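Local structure of nucleoside phosphorylase, putative (Trypanosoma brucei, 3BJE) at residues P157-A162 and G328-A333; D224-A229 and E233-Q238. The protein catalyses, as a homodimeric uridine phosphorylase, the phosphate-dependent cleavage of uridine to uracil and ribose 1-phosphate, and binds calcium. All coordinates share one frame; numbering follows the deposited sequence.

Interaction 1: P157-A162 and G328-A333; sequences PPLALA and GDQLDA
L159 meets the first turn of the C-terminal helix with the two methyls of its forked end, each on a different residue. Methyl CD1 lies against the CB-CG part of the Q330 side chain, 3.6 Å from Q330 CB and equally near its CG. The two side chains cross at about a right angle, and the leucine tip rests on the aliphatic stem of the glutamine. The other methyl points to the helix backbone, with L159 CD2 4.1 Å from L331 CA. A looser apolar approach, 4.4 Å between L159 CD2 and L331 CD1, completes a small contact at the protein surface, made without any hydrogen bond between the segments.

In Q330 the CG sits between the backbone N and the carbonyl carbon (chi1 63°), and the chain beyond is extended. Its amide NE2 bonds to L327 O, just ahead of the helix, which probably helps hold in place the stem that L159 touches. G328 is the N-cap, and its carbonyl O receives D332 N at 3.0 Å in the first helical turn. On the other side L159 is the third residue of a type II beta turn from P157 to A160, closed by A160 N bonding to P157 O at 3.2 Å. The positive phi of that position, 68°, belongs to the turn, from which the leucine side chain projects to the helix.

Further out, L159 also packs on F326 and on V314 of strand 308-318, while L331 reaches V314 and V316 of the same strand. The contact thus seats the start of helix 329-348 beside the turn that leads into strand 161-169, both packed on strand 308-318.

Interaction 2: D224-A229 and E233-Q238; sequences DAHNAA and EADKQQ
N227 and K236 bring the C-terminal end of helix 213-228 and the following loop to 5.3 Å between their CA atoms, so that helix and returning chain run close enough for side chains to bond directly to backbone. This is a tight helix-loop-strand connection of the phosphorylase fold, leading into strand 239-246. N227 grips Q237 with both ends of its amide, much as a second strand would. Q237 N donates to N227 OD1 at 2.7 Å, in the carbonyl plane and on a lone pair, with a nearly straight N-H...O angle of 169°. N227 ND2 returns a bond to Q237 O at 2.9 Å; this acceptor lies almost in the amide plane, and the paired bonds present the amide edge-on to the Q237 backbone and fix its rotation.

K236 adds a bond from the loop to the helix backbone. Bent at chi2 (-77°) and extended thereafter, its chain passes N227 and brings NZ to N227 O at 2.6 Å. NZ is shared between this carbonyl, in the last turn of the helix, and T230 O, in the loop that follows; its charge beside N227 O is probably favourable to the helix dipole.

Helix 329-348 covers this contact: R337 touches both H226 and D235, I341 also packs on H226, and R337 NE bonds to Q237 OE1. The D235 carboxylate is near the histidine without being bonded to it, and probably influences it electrostatically. The ring instead uses the backbone: H226 NE2 donates from its edge to D235 O at 2.6 Å, approaching almost head-on, with a C=O...N angle of 177°.

Followed from the N terminus, the chain first passes the turn at 157-160 and enters strand 161-169. It then reaches helix 213-228, where interaction 2 closes a very short loop, only three residues lying between its segments, before strand 239-246. Interaction 1 closes last, when the start of helix 329-348 returns to the turn across 165 intervening residues, so the small loop lies wholly within the large one. The two contacts touch directly: L161 N is 2.9 Å from Q238 O and Q237 NE2 is 3.0 Å from L159 O, both probable hydrogen bonds. Together they join the entrances of parallel strands 161-169 and 239-246 to two helices.

Interaction 1: P157-A162 and G328-A333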
loop_
_atom_site.group_PDB
_atom_site.type_symbol
_atom_site.label_atom_id
_atom_site.label_comp_id
_atom_site.label_asym_id
_atom_site.label_seq_id
_atom_site.Cartn_x
_atom_site.Cartn_y
_atom_site.Cartn_z
ATOM N N PRO A 157 13.505 15.919 17.773
ATOM C CA PRO A 157 14.681 15.053 17.962
ATOM C C PRO A 157 14.556 13.653 17.336
ATOM O O PRO A 157 13.449 13.140 17.207
ATOM C CB PRO A 157 14.777 14.900 19.488
ATOM C CG PRO A 157 13.826 15.885 20.070
ATOM C CD PRO A 157 12.789 16.154 19.040
ATOM N N PRO A 158 15.698 13.026 16.997
ATOM C CA PRO A 158 15.743 11.626 16.592
ATOM C C PRO A 158 15.090 10.744 17.657
ATOM O O PRO A 158 15.331 10.938 18.851
ATOM C CB PRO A 158 17.244 11.321 16.521
ATOM C CG PRO A 158 17.891 12.621 16.305
ATOM C CD PRO A 158 17.043 13.630 17.016
ATOM N N LEU A 159 14.253 9.810 17.223
ATOM C CA LEU A 159 13.611 8.843 18.110
ATOM C C LEU A 159 12.586 9.443 19.078
ATOM O O LEU A 159 12.126 8.750 19.987
ATOM C CB LEU A 159 14.662 8.008 18.873
ATOM C CG LEU A 159 15.646 7.252 17.975
ATOM C CD1 LEU A 159 16.711 6.567 18.810
ATOM C CD2 LEU A 159 14.907 6.244 17.086
ATOM N N ALA A 160 12.218 10.710 18.890
ATOM C CA ALA A 160 11.037 11.261 19.555
ATOM C C ALA A 160 9.776 10.554 19.047
ATOM O O ALA A 160 9.766 9.962 17.952
ATOM C CB ALA A 160 10.922 12.751 19.307
ATOM N N LEU A 161 8.730 10.615 19.869
ATOM C CA LEU A 161 7.415 10.092 19.497
ATOM C C LEU A 161 6.599 11.241 18.947
ATOM O O LEU A 161 6.250 12.172 19.660
ATOM C CB LEU A 161 6.711 9.446 20.690
ATOM C CG LEU A 161 5.404 8.688 20.379
ATOM C CD1 LEU A 161 5.627 7.510 19.407
ATOM C CD2 LEU A 161 4.730 8.209 21.678
ATOM N N ALA A 162 6.301 11.190 17.650
ATOM C CA ALA A 162 5.530 12.243 17.010
ATOM C C ALA A 162 4.049 11.842 17.014
ATOM O O ALA A 162 3.633 10.860 16.365
ATOM C CB ALA A 162 6.026 12.474 15.601
ATOM N N GLY A 328 18.052 -0.007 14.595
ATOM C CA GLY A 328 18.832 -0.853 15.507
ATOM C C GLY A 328 18.443 -0.738 16.977
ATOM O O GLY A 328 17.275 -0.526 17.314
ATOM N N ASP A 329 19.436 -0.886 17.850
ATOM C CA ASP A 329 19.212 -0.957 19.298
ATOM C C ASP A 329 18.505 0.275 19.858
ATOM O O ASP A 329 17.606 0.152 20.694
ATOM C CB ASP A 329 20.544 -1.149 20.042
ATOM C CG ASP A 329 21.137 -2.532 19.841
ATOM O OD1 ASP A 329 20.536 -3.349 19.112
ATOM O OD2 ASP A 329 22.212 -2.803 20.418
ATOM N N GLN A 330 18.937 1.453 19.414
ATOM C CA GLN A 330 18.335 2.724 19.844
ATOM C C GLN A 330 16.836 2.774 19.537
ATOM O O GLN A 330 16.038 3.232 20.355
ATOM C CB GLN A 330 19.052 3.898 19.165
ATOM C CG GLN A 330 18.919 3.921 17.624
ATOM C CD GLN A 330 19.899 4.859 16.959
ATOM O OE1 GLN A 330 20.270 5.892 17.523
ATOM N NE2 GLN A 330 20.329 4.504 15.754
ATOM N N LEU A 331 16.462 2.285 18.363
ATOM C CA LEU A 331 15.059 2.212 17.967
ATOM C C LEU A 331 14.305 1.192 18.831
ATOM O O LEU A 331 13.189 1.452 19.288
ATOM C CB LEU A 331 14.954 1.843 16.483
ATOM C CG LEU A 331 13.564 1.512 15.941
ATOM C CD1 LEU A 331 12.555 2.604 16.267
ATOM C CD2 LEU A 331 13.641 1.293 14.443
ATOM N N ASP A 332 14.922 0.033 19.045
ATOM C CA ASP A 332 14.309 -1.034 19.833
ATOM C C ASP A 332 13.957 -0.526 21.231
ATOM O O ASP A 332 12.880 -0.812 21.745
ATOM C CB ASP A 332 15.262 -2.232 19.958
ATOM C CG ASP A 332 15.462 -2.980 18.643
ATOM O OD1 ASP A 332 14.740 -2.711 17.656
ATOM O OD2 ASP A 332 16.352 -3.855 18.609
ATOM N N ALA A 333 14.872 0.228 21.831
ATOM C CA ALA A 333 14.674 0.777 23.176
ATOM C C ALA A 333 13.570 1.832 23.204
ATOM O O ALA A 333 12.742 1.861 24.123
ATOM C CB ALA A 333 15.982 1.364 23.703
#

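Interaction 2: D224-A229 and E233-Q238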
loop_
_atom_site.group_PDB
_atom_site.type_symbol
_atom_site.label_atom_id
_atom_site.label_comp_id
_atom_site.label_asym_id
_atom_site.label_seq_id
_atom_site.Cartn_x
_atom_site.Cartn_y
_atom_site.Cartn_z
ATOM N N ASP A 224 3.448 11.893 29.359
ATOM C CA ASP A 224 3.725 12.627 30.598
ATOM C C ASP A 224 3.891 11.706 31.797
ATOM O O ASP A 224 4.819 11.865 32.594
ATOM C CB ASP A 224 2.620 13.647 30.864
ATOM C CG ASP A 224 2.668 14.814 29.896
ATOM O OD1 ASP A 224 3.698 14.967 29.190
ATOM O OD2 ASP A 224 1.679 15.578 29.835
ATOM N N ALA A 225 2.987 10.742 31.920
ATOM C CA ALA A 225 3.011 9.798 33.030
ATOM C C ALA A 225 4.284 8.961 33.009
ATOM O O ALA A 225 4.893 8.709 34.059
ATOM C CB ALA A 225 1.784 8.909 32.991
ATOM N N HIS A 226 4.697 8.546 31.812
ATOM C CA HIS A 226 5.903 7.728 31.655
ATOM C C HIS A 226 7.121 8.439 32.204
ATOM O O HIS A 226 7.896 7.871 32.970
ATOM C CB HIS A 226 6.169 7.414 30.182
ATOM C CG HIS A 226 7.454 6.686 29.952
ATOM N ND1 HIS A 226 7.523 5.312 29.861
ATOM C CD2 HIS A 226 8.720 7.138 29.790
ATOM C CE1 HIS A 226 8.778 4.950 29.667
ATOM N NE2 HIS A 226 9.525 6.038 29.621
ATOM N N ASN A 227 7.286 9.688 31.792
ATOM C CA ASN A 227 8.456 10.464 32.172
ATOM C C ASN A 227 8.440 10.811 33.650
ATOM O O ASN A 227 9.485 10.800 34.305
ATOM C CB ASN A 227 8.551 11.723 31.314
ATOM C CG ASN A 227 8.887 11.405 29.873
ATOM O OD1 ASN A 227 9.729 10.552 29.601
ATOM N ND2 ASN A 227 8.231 12.088 28.940
ATOM N N ALA A 228 7.250 11.085 34.178
ATOM C CA ALA A 228 7.100 11.387 35.607
ATOM C C ALA A 228 7.422 10.178 36.501
ATOM O O ALA A 228 7.843 10.338 37.660
ATOM C CB ALA A 228 5.692 11.894 35.884
ATOM N N ALA A 229 7.239 8.979 35.950
ATOM C CA ALA A 229 7.389 7.729 36.698
ATOM C C ALA A 229 8.821 7.213 36.756
ATOM O O ALA A 229 9.084 6.220 37.440
ATOM C CB ALA A 229 6.475 6.651 36.108
ATOM N N GLU A 233 17.205 9.426 33.309
ATOM C CA GLU A 233 17.148 10.215 32.073
ATOM C C GLU A 233 17.173 9.334 30.810
ATOM O O GLU A 233 16.609 9.706 29.777
ATOM C CB GLU A 233 18.293 11.237 32.037
ATOM C CG GLU A 233 18.061 12.408 31.071
ATOM C CD GLU A 233 16.962 13.364 31.526
ATOM O OE1 GLU A 233 16.835 13.608 32.745
ATOM O OE2 GLU A 233 16.233 13.887 30.656
ATOM N N ALA A 234 17.808 8.166 30.909
ATOM C CA ALA A 234 17.889 7.212 29.798
ATOM C C ALA A 234 16.558 6.536 29.469
ATOM O O ALA A 234 16.370 6.064 28.345
ATOM C CB ALA A 234 18.947 6.155 30.087
ATOM N N ASP A 235 15.642 6.480 30.436
ATOM C CA ASP A 235 14.319 5.883 30.219
ATOM C C ASP A 235 13.256 6.942 29.894
ATOM O O ASP A 235 12.073 6.624 29.835
ATOM C CB ASP A 235 13.904 5.043 31.449
ATOM C CG ASP A 235 12.594 4.245 31.235
ATOM O OD1 ASP A 235 12.386 3.663 30.140
ATOM O OD2 ASP A 235 11.767 4.193 32.178
ATOM N N LYS A 236 13.656 8.199 29.691
ATOM C CA LYS A 236 12.689 9.237 29.288
ATOM C C LYS A 236 12.299 9.085 27.809
ATOM O O LYS A 236 13.088 8.598 26.995
ATOM C CB LYS A 236 13.242 10.643 29.501
ATOM C CG LYS A 236 13.649 10.949 30.938
ATOM C CD LYS A 236 12.464 11.237 31.852
ATOM C CE LYS A 236 12.956 11.599 33.254
ATOM N NZ LYS A 236 11.851 11.836 34.232
ATOM N N GLN A 237 11.095 9.528 27.471
ATOM C CA GLN A 237 10.633 9.501 26.083
ATOM C C GLN A 237 10.195 10.889 25.685
ATOM O O GLN A 237 9.264 11.436 26.266
ATOM C CB GLN A 237 9.470 8.518 25.876
ATOM C CG GLN A 237 8.978 8.423 24.426
ATOM C CD GLN A 237 10.070 7.991 23.466
ATOM O OE1 GLN A 237 10.730 6.969 23.685
ATOM N NE2 GLN A 237 10.262 8.757 22.386
ATOM N N GLN A 238 10.885 11.470 24.707
ATOM C CA GLN A 238 10.515 12.772 24.189
ATOM C C GLN A 238 9.365 12.585 23.203
ATOM O O GLN A 238 9.294 11.571 22.509
ATOM C CB GLN A 238 11.712 13.453 23.515
ATOM C CG GLN A 238 12.846 13.796 24.496
ATOM C CD GLN A 238 14.060 14.444 23.827
ATOM O OE1 GLN A 238 14.650 13.884 22.896
ATOM N NE2 GLN A 238 14.449 15.623 24.314
#